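Organic hydroperoxide resistance protein (Elizabethkingia anophelis NUHP1, PDB 6D9N) probably detoxifies organic hydroperoxides by reducing them to alcohols with a redox-active cysteine pair, as in other Ohr members of the OsmC/Ohr family. Local coordinates at residues C65-S68 with A69-L72; V113-E116 with E117-L121; Q127-P130 with Y131-A134. All coordinates share one frame; numbering follows the deposited sequence. Where two conformers were deposited one is given.

Contact 1. Residues C65-S68 with A69-L72; sequences CFDS and ALNL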
ATOM      1  N   CYS B  65      -1.262  -8.497   2.880  0.70  7.80           N
ATOM      2  CA  CYS B  65      -0.856  -8.282   4.263  0.70  7.53           C
ATOM      3  C   CYS B  65      -1.820  -8.978   5.207  0.70  7.20           C
ATOM      4  O   CYS B  65      -1.420  -9.691   6.143  0.70  8.04           O
ATOM      5  CB  CYS B  65      -0.860  -6.759   4.538  0.70  7.96           C
ATOM      6  SG  CYS B  65      -0.327  -6.334   6.240  0.70  9.21           S
ATOM      7  N   PHE B  66      -3.108  -8.790   4.975  1.00  7.29           N
ATOM      8  CA  PHE B  66      -4.083  -9.356   5.889  1.00  7.77           C
ATOM      9  C   PHE B  66      -4.083 -10.880   5.803  1.00  6.75           C
ATOM     10  O   PHE B  66      -4.147 -11.569   6.838  1.00  7.57           O
ATOM     11  CB  PHE B  66      -5.453  -8.722   5.643  1.00  8.31           C
ATOM     12  CG  PHE B  66      -6.400  -8.955   6.785  1.00  8.45           C
ATOM     13  CD1 PHE B  66      -6.482  -8.031   7.825  1.00 10.01           C
ATOM     14  CD2 PHE B  66      -7.158 -10.108   6.872  1.00 10.36           C
ATOM     15  CE1 PHE B  66      -7.333  -8.217   8.877  1.00 10.85           C
ATOM     16  CE2 PHE B  66      -7.994 -10.308   7.957  1.00 10.64           C
ATOM     17  CZ  PHE B  66      -8.078  -9.362   8.968  1.00 10.43           C
ATOM     18  N   ASP B  67      -4.025 -11.445   4.587  1.00  7.31           N
ATOM     19  CA  ASP B  67      -3.976 -12.897   4.469  1.00  8.07           C
ATOM     20  C   ASP B  67      -2.717 -13.468   5.105  1.00  7.78           C
ATOM     21  O   ASP B  67      -2.782 -14.516   5.777  1.00  8.04           O
ATOM     22  CB  ASP B  67      -4.054 -13.333   3.003  1.00  9.27           C
ATOM     23  CG  ASP B  67      -4.405 -14.813   2.897  1.00  9.88           C
ATOM     24  OD1 ASP B  67      -5.478 -15.192   3.412  1.00 10.74           O
ATOM     25  OD2 ASP B  67      -3.593 -15.599   2.359  1.00 11.82           O
ATOM     26  N   SER B  68      -1.574 -12.791   4.961  1.00  8.01           N
ATOM     27  CA  SER B  68      -0.345 -13.264   5.595  1.00  9.23           C
ATOM     28  C   SER B  68      -0.472 -13.245   7.118  1.00  8.26           C
ATOM     29  O   SER B  68      -0.133 -14.226   7.801  1.00  8.71           O
ATOM     30  CB  SER B  68       0.816 -12.379   5.149  1.00 10.47           C
ATOM     31  OG  SER B  68       2.002 -12.817   5.776  1.00 11.19           O
ATOM     32  N   ALA B  69      -1.007 -12.157   7.671  1.00  8.12           N
ATOM     33  CA  ALA B  69      -1.190 -12.046   9.117  1.00  8.58           C
ATOM     34  C   ALA B  69      -2.171 -13.096   9.611  1.00  8.28           C
ATOM     35  O   ALA B  69      -1.945 -13.740  10.640  1.00  8.60           O
ATOM     36  CB  ALA B  69      -1.701 -10.640   9.454  1.00  8.60           C
ATOM     37  N   LEU B  70      -3.267 -13.313   8.871  1.00  8.09           N
ATOM     38  CA  LEU B  70      -4.257 -14.322   9.229  1.00  8.35           C
ATOM     39  C   LEU B  70      -3.626 -15.708   9.282  1.00  7.74           C
ATOM     40  O   LEU B  70      -3.892 -16.487  10.203  1.00  8.37           O
ATOM     41  CB  LEU B  70      -5.382 -14.226   8.204  1.00  8.14           C
ATOM     42  CG  LEU B  70      -6.524 -15.220   8.414  1.00  9.48           C
ATOM     43  CD1 LEU B  70      -7.172 -15.046   9.775  1.00 11.19           C
ATOM     44  CD2 LEU B  70      -7.525 -15.005   7.294  1.00 10.21           C
ATOM     45  N   ASN B  71      -2.784 -16.039   8.299  1.00  8.86           N
ATOM     46  CA  ASN B  71      -2.141 -17.349   8.307  1.00  9.56           C
ATOM     47  C   ASN B  71      -1.136 -17.471   9.434  1.00  9.31           C
ATOM     48  O   ASN B  71      -1.013 -18.558  10.027  1.00 10.16           O
ATOM     49  CB  ASN B  71      -1.589 -17.666   6.925  1.00 10.32           C
ATOM     50  CG  ASN B  71      -2.671 -18.167   6.019  1.00 11.53           C
ATOM     51  OD1 ASN B  71      -2.858 -19.375   5.882  1.00 13.76           O
ATOM     52  ND2 ASN B  71      -3.487 -17.274   5.509  1.00 12.04           N
ATOM     53  N   LEU B  72      -0.443 -16.389   9.794  1.00  9.07           N
ATOM     54  CA  LEU B  72       0.445 -16.467  10.952  1.00 10.07           C
ATOM     55  C   LEU B  72      -0.343 -16.757  12.226  1.00  9.48           C
ATOM     56  O   LEU B  72       0.072 -17.572  13.073  1.00 10.72           O
ATOM     57  CB  LEU B  72       1.232 -15.164  11.057  1.00 12.19           C
ATOM     58  CG  LEU B  72       2.256 -15.146  12.183  1.00 14.53           C
ATOM     59  CD1 LEU B  72       3.269 -16.327  12.111  1.00 17.14           C
ATOM     60  CD2 LEU B  72       2.972 -13.784  12.137  1.00 15.52           C
TER
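D67 and N71 meet across one turn of the long helix 54-77 of the OsmC/Ohr fold, the helix that carries C65 of the disulfide C65-C129. The backbone bonds of this turn follow the i to i+4 pattern of an alpha-helix. A69 N donates to C65 O at 2.9 Å, and L70 N reaches F66 O at 2.8 Å. Two residues further along, L72 N binds S68 O at 3.0 Å.

The polar side-chain interaction is added to the third bond of the series, N71 N to D67 O. D67 O accepts both N71 N, at 2.9 Å, and N71 ND2, also at 2.9 Å, and the two donors come in from opposite faces of the carbonyl plane. The hydrogen bond from N71 ND2 is almost straight, 173° at the hydrogen, and D67 O lies nearly within the plane of the N71 amide. With CG opposite the carbonyl carbon (chi1 -81°), the N71 side chain folds back along the helix to make this reach. The carboxylate of D67 stands nearby, its plane turned 65° from that amide. T84 OG1 takes hydrogen bonds with both D67 OD1 and N71 ND2, so one hydroxyl links the two side chains and helps to fix their rotation.

Packing on neighbouring parts uses other faces of the helix. F66 lies on A125 and H126, and A69 on V128, of helix 115-128, while on the side facing the second subunit S68 packs on Y40 of that chain and C65 on P54 of it. Within the turn itself the two CB atoms merely lie beside carbonyl oxygens of the preceding turn, as helix geometry requires: A69 CB is 3.5 Å from C65 O, and L70 CB sits 3.2 Å from F66 O.

Contact 2. Residues V113-E116 with E117-L121; sequences VTIE and EAQDL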
ATOM      1  N   VAL B 113     -13.842 -23.725   9.914  1.00 11.84           N
ATOM      2  CA  VAL B 113     -13.891 -23.294  11.300  1.00 11.45           C
ATOM      3  C   VAL B 113     -15.295 -22.805  11.619  1.00 10.76           C
ATOM      4  O   VAL B 113     -16.105 -22.541  10.724  1.00 12.35           O
ATOM      5  CB  VAL B 113     -12.855 -22.193  11.598  1.00 11.87           C
ATOM      6  CG1 VAL B 113     -11.467 -22.652  11.232  1.00 13.09           C
ATOM      7  CG2 VAL B 113     -13.187 -20.879  10.838  1.00 11.99           C
ATOM      8  N   THR B 114     -15.584 -22.670  12.914  1.00 10.81           N
ATOM      9  CA  THR B 114     -16.853 -22.087  13.319  1.00 11.04           C
ATOM     10  C   THR B 114     -16.780 -20.562  13.206  1.00 10.64           C
ATOM     11  O   THR B 114     -15.694 -19.974  13.099  1.00 10.68           O
ATOM     12  CB  THR B 114     -17.160 -22.422  14.782  1.00 12.04           C
ATOM     13  OG1 THR B 114     -16.239 -21.695  15.611  1.00 12.39           O
ATOM     14  CG2 THR B 114     -17.065 -23.930  15.059  1.00 12.61           C
ATOM     15  N   ILE B 115     -17.949 -19.902  13.241  1.00 10.00           N
ATOM     16  CA  ILE B 115     -17.910 -18.440  13.112  1.00 10.49           C
ATOM     17  C   ILE B 115     -17.228 -17.795  14.314  1.00 10.34           C
ATOM     18  O   ILE B 115     -16.566 -16.765  14.162  1.00 10.75           O
ATOM     19  CB  ILE B 115     -19.292 -17.836  12.801  1.00 12.98           C
ATOM     20  CG1 ILE B 115     -19.119 -16.515  12.019  1.00 14.38           C
ATOM     21  CG2 ILE B 115     -20.076 -17.555  14.067  1.00 14.24           C
ATOM     22  CD1 ILE B 115     -18.533 -16.731  10.593  1.00 15.17           C
ATOM     23  N   GLU B 116     -17.366 -18.358  15.513  1.00 10.55           N
ATOM     24  CA  GLU B 116     -16.660 -17.794  16.658  1.00 10.85           C
ATOM     25  C   GLU B 116     -15.156 -17.888  16.464  1.00 11.28           C
ATOM     26  O   GLU B 116     -14.419 -16.941  16.746  1.00 11.24           O
ATOM     27  CB  GLU B 116     -17.065 -18.523  17.943  1.00 11.91           C
ATOM     28  CG  GLU B 116     -18.486 -18.193  18.357  1.00 13.62           C
ATOM     29  CD  GLU B 116     -19.008 -19.082  19.485  1.00 16.30           C
ATOM     30  OE1 GLU B 116     -18.228 -19.866  20.076  1.00 17.64           O
ATOM     31  OE2 GLU B 116     -20.217 -19.000  19.771  1.00 18.31           O
ATOM     32  N   GLU B 117     -14.668 -19.017  15.972  1.00 10.84           N
ATOM     33  CA  GLU B 117     -13.243 -19.145  15.684  1.00 11.24           C
ATOM     34  C   GLU B 117     -12.813 -18.155  14.615  1.00 10.43           C
ATOM     35  O   GLU B 117     -11.769 -17.498  14.732  1.00 10.69           O
ATOM     36  CB  GLU B 117     -12.945 -20.578  15.229  1.00 11.79           C
ATOM     37  CG  GLU B 117     -13.042 -21.572  16.385  1.00 14.11           C
ATOM     38  CD  GLU B 117     -13.069 -23.025  15.978  1.00 16.13           C
ATOM     39  OE1 GLU B 117     -13.375 -23.357  14.811  1.00 15.03           O
ATOM     40  OE2 GLU B 117     -12.787 -23.872  16.869  1.00 19.14           O
ATOM     41  N   ALA B 118     -13.604 -18.048  13.550  1.00 10.24           N
ATOM     42  CA  ALA B 118     -13.269 -17.121  12.467  1.00 10.64           C
ATOM     43  C   ALA B 118     -13.174 -15.689  12.967  1.00 10.18           C
ATOM     44  O   ALA B 118     -12.255 -14.945  12.579  1.00 10.19           O
ATOM     45  CB  ALA B 118     -14.315 -17.233  11.354  1.00 11.36           C
ATOM     46  N   GLN B 119     -14.126 -15.281  13.811  1.00 10.33           N
ATOM     47  CA  GLN B 119     -14.109 -13.931  14.360  0.64 11.37           C
ATOM     48  C   GLN B 119     -12.883 -13.702  15.230  1.00 10.93           C
ATOM     49  O   GLN B 119     -12.248 -12.636  15.164  1.00 11.94           O
ATOM     50  CB  GLN B 119     -15.391 -13.688  15.156  0.64 13.45           C
ATOM     51  CG  GLN B 119     -16.578 -13.504  14.248  0.64 16.24           C
ATOM     52  CD  GLN B 119     -17.910 -13.653  14.958  0.64 18.83           C
ATOM     53  OE1 GLN B 119     -17.966 -13.986  16.140  0.64 20.11           O
ATOM     54  NE2 GLN B 119     -18.993 -13.402  14.232  0.64 20.42           N
ATOM     55  N   ASP B 120     -12.532 -14.682  16.067  1.00 11.61           N
ATOM     56  CA  ASP B 120     -11.326 -14.531  16.882  1.00 12.61           C
ATOM     57  C   ASP B 120     -10.084 -14.402  16.002  1.00 11.14           C
ATOM     58  O   ASP B 120      -9.190 -13.596  16.286  1.00 12.14           O
ATOM     59  CB  ASP B 120     -11.184 -15.737  17.827  1.00 15.56           C
ATOM     60  CG  ASP B 120     -12.265 -15.794  18.914  1.00 19.41           C
ATOM     61  OD1 ASP B 120     -12.963 -14.783  19.167  1.00 21.25           O
ATOM     62  OD2 ASP B 120     -12.392 -16.867  19.527  1.00 21.12           O
ATOM     63  N   LEU B 121     -10.007 -15.203  14.947  1.00 10.94           N
ATOM     64  CA  LEU B 121      -8.840 -15.183  14.078  1.00 10.19           C
ATOM     65  C   LEU B 121      -8.698 -13.838  13.379  1.00 10.40           C
ATOM     66  O   LEU B 121      -7.591 -13.274  13.337  1.00 10.87           O
ATOM     67  CB  LEU B 121      -8.910 -16.325  13.057  1.00 10.14           C
ATOM     68  CG  LEU B 121      -8.764 -17.725  13.674  1.00 11.27           C
ATOM     69  CD1 LEU B 121      -9.199 -18.761  12.617  1.00 12.13           C
ATOM     70  CD2 LEU B 121      -7.331 -17.961  14.151  1.00 12.10           C
TER
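E117 turns one face of its carboxylate toward T114: OG1 lies over that face, 3.5 Å from E117 CD, and the methyl CG2 is on the same side. T114 N also approaches from there, meeting E117 OE1 at 3.0 Å on its anti side, 32° out of the carboxylate plane. V113 closes in at the OE1 end, where its CB comes to 3.5 Å of that oxygen. A second flat group, the amide of Q119 in the conformer described, spreads one face over I115. There I115 O faces Q119 CD at 3.5 Å, and I115 CG1 is 3.8 Å from Q119 NE2.

The bond from T114 N to E117 OE1 has its reciprocal: E117 N donates to T114 OG1 at 3.1 Å, with 167° at the hydrogen. A chi1 of 70° sets OG1 between the backbone N and the carbonyl carbon of T114, which points it at E117 N, in the first turn of the helix. From here regular helix bonding takes over, with A118 N on T114 O at 2.9 Å, followed by Q119 N on I115 O and D120 N on E116 O.

On the inner side V113 CG2 rests 3.9 Å from A118 CB. V113 O is bonded to N147 ND2, and A118 packs on V145 of strand 141-146, which places this helix start against the C-terminal strand. The acidic groups of E116 and E117 near the first turn would probably interact favourably with the helix dipole. Reciprocal bonding between the N-cap T114 and E117, three residues on, is the capping box that starts helix 115-128.

Contact 3. Residues Q127-P130 with Y131-A134; sequences QVCP and YSNA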
ATOM      1  N   GLN B 127      -4.871  -6.892  14.232  1.00 11.27           N
ATOM      2  CA  GLN B 127      -3.854  -6.266  15.044  1.00 12.34           C
ATOM      3  C   GLN B 127      -2.449  -6.597  14.564  1.00 11.50           C
ATOM      4  O   GLN B 127      -1.519  -5.853  14.884  1.00 12.22           O
ATOM      5  CB  GLN B 127      -4.030  -6.669  16.515  1.00 15.17           C
ATOM      6  CG  GLN B 127      -5.366  -6.190  17.109  1.00 16.92           C
ATOM      7  CD  GLN B 127      -5.557  -4.630  17.062  1.00 18.91           C
ATOM      8  OE1 GLN B 127      -4.635  -3.824  17.400  1.00 21.40           O
ATOM      9  NE2 GLN B 127      -6.738  -4.206  16.594  1.00 18.25           N
ATOM     10  N   VAL B 128      -2.264  -7.687  13.819  1.00 11.45           N
ATOM     11  CA  VAL B 128      -0.935  -8.092  13.362  1.00 11.25           C
ATOM     12  C   VAL B 128      -0.543  -7.359  12.087  1.00 10.45           C
ATOM     13  O   VAL B 128       0.587  -6.883  11.972  1.00 11.03           O
ATOM     14  CB  VAL B 128      -0.924  -9.626  13.164  1.00 10.98           C
ATOM     15  CG1 VAL B 128       0.341 -10.095  12.431  1.00 12.16           C
ATOM     16  CG2 VAL B 128      -1.056 -10.324  14.504  1.00 12.27           C
ATOM     17  N   CYS B 129      -1.472  -7.271  11.137  0.70 10.19           N
ATOM     18  CA  CYS B 129      -1.259  -6.693   9.808  0.70 10.17           C
ATOM     19  C   CYS B 129      -0.751  -5.248   9.870  0.70  8.87           C
ATOM     20  O   CYS B 129      -1.480  -4.358  10.353  0.70  8.58           O
ATOM     21  CB  CYS B 129      -2.609  -6.751   9.089  0.70 12.19           C
ATOM     22  SG  CYS B 129      -2.716  -5.962   7.500  0.70 11.54           S
ATOM     23  N   PRO B 130       0.425  -4.951   9.319  1.00  7.98           N
ATOM     24  CA  PRO B 130       0.869  -3.544   9.336  1.00  7.91           C
ATOM     25  C   PRO B 130      -0.030  -2.575   8.602  1.00  6.95           C
ATOM     26  O   PRO B 130      -0.076  -1.408   9.012  1.00  7.89           O
ATOM     27  CB  PRO B 130       2.269  -3.598   8.704  1.00  9.48           C
ATOM     28  CG  PRO B 130       2.756  -4.928   9.141  1.00 10.07           C
ATOM     29  CD  PRO B 130       1.540  -5.855   9.082  1.00  9.33           C
ATOM     30  N   TYR B 131      -0.737  -2.994   7.557  1.00  7.50           N
ATOM     31  CA  TYR B 131      -1.600  -2.041   6.864  1.00  7.13           C
ATOM     32  C   TYR B 131      -2.755  -1.631   7.754  1.00  7.51           C
ATOM     33  O   TYR B 131      -3.189  -0.461   7.721  1.00  8.20           O
ATOM     34  CB  TYR B 131      -2.176  -2.627   5.592  1.00  8.05           C
ATOM     35  CG  TYR B 131      -1.291  -2.663   4.346  1.00  7.13           C
ATOM     36  CD1 TYR B 131      -1.762  -2.164   3.148  1.00  7.59           C
ATOM     37  CD2 TYR B 131      -0.026  -3.241   4.358  1.00  8.11           C
ATOM     38  CE1 TYR B 131      -0.996  -2.223   1.967  1.00  7.79           C
ATOM     39  CE2 TYR B 131       0.753  -3.325   3.214  1.00  7.76           C
ATOM     40  CZ  TYR B 131       0.250  -2.841   2.004  1.00  7.59           C
ATOM     41  OH  TYR B 131       0.983  -2.939   0.833  1.00  8.45           O
ATOM     42  N   SER B 132      -3.277  -2.578   8.561  1.00  7.52           N
ATOM     43  CA  SER B 132      -4.313  -2.227   9.528  1.00  8.27           C
ATOM     44  C   SER B 132      -3.786  -1.274  10.580  1.00  8.37           C
ATOM     45  O   SER B 132      -4.461  -0.301  10.935  1.00  9.29           O
ATOM     46  CB  SER B 132      -4.868  -3.482  10.203  1.00  8.33           C
ATOM     47  OG  SER B 132      -5.559  -4.272   9.264  1.00  9.15           O
ATOM     48  N   ASN B 133      -2.595  -1.547  11.129  1.00  8.34           N
ATOM     49  CA  ASN B 133      -2.033  -0.622  12.104  1.00  8.67           C
ATOM     50  C   ASN B 133      -1.743   0.740  11.496  1.00  9.12           C
ATOM     51  O   ASN B 133      -1.901   1.753  12.176  1.00 11.08           O
ATOM     52  CB  ASN B 133      -0.781  -1.243  12.723  1.00  9.29           C
ATOM     53  CG  ASN B 133      -1.136  -2.433  13.595  1.00 10.34           C
ATOM     54  OD1 ASN B 133      -2.036  -2.334  14.428  1.00 12.26           O
ATOM     55  ND2 ASN B 133      -0.447  -3.555  13.418  1.00  9.78           N
ATOM     56  N   ALA B 134      -1.363   0.789  10.217  1.00  8.16           N
ATOM     57  CA  ALA B 134      -1.002   2.075   9.604  1.00  8.61           C
ATOM     58  C   ALA B 134      -2.213   2.963   9.346  1.00  8.74           C
ATOM     59  O   ALA B 134      -2.063   4.187   9.229  1.00  9.96           O
ATOM     60  CB  ALA B 134      -0.274   1.810   8.279  1.00  9.25           C
TER
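C129, whose O accepts from N133 N, is the break between two helices: helix 115-128 ends at V128, C129 leaves helical geometry with psi 120°, and helix 130-135 starts at P130 with C129 in the N-cap position. The bond from N133 N to C129 O measures 3.1 Å and runs nearly in line with the carbonyl, and A134 N binds P130 O at 2.8 Å.

N133 spans the break with its side chain. Its ND2 meets Q127 O at 2.9 Å, straight at the hydrogen (165°) but from above the carbonyl plane, while Q127 O lies almost in the plane of the N133 amide. C129 SG, in the conformer described, is 3.9 Å from Y131 CB and 3.7 Å from S132 OG. That hydroxyl is bonded to H126 ND1 and Y62 OH, and Y131 OH reaches P54 O of the second subunit.

Both ends of the N133 amide are thus hydrogen-bonded: ND2 binds Q127 O across the helix break and also F100 O of the second subunit, over the subunit boundary, while OD1 is held by R136.

A disulfide between C65 and C129 joins contact 1 to contact 3, whose centres are 10 Å apart; both cysteines have two conformers, and in the pair described C65 SG and C129 SG stand 2.7 Å apart, too long for the bond itself. A bound thiocyanate, probably from the crystallisation liquor, lies about 4 Å from the side chains of C65 and Y131, consistent with a pocket beside the two cysteines, probably the redox pair of this family. Contacts 2 and 3 lie on the start and end of helix 115-128, nearest atoms about 7 Å apart. Contact 2 meets contact 1 through L70 CD1 and L121 CB at 3.9 Å. Contacts 1 and 3 also touch the second subunit.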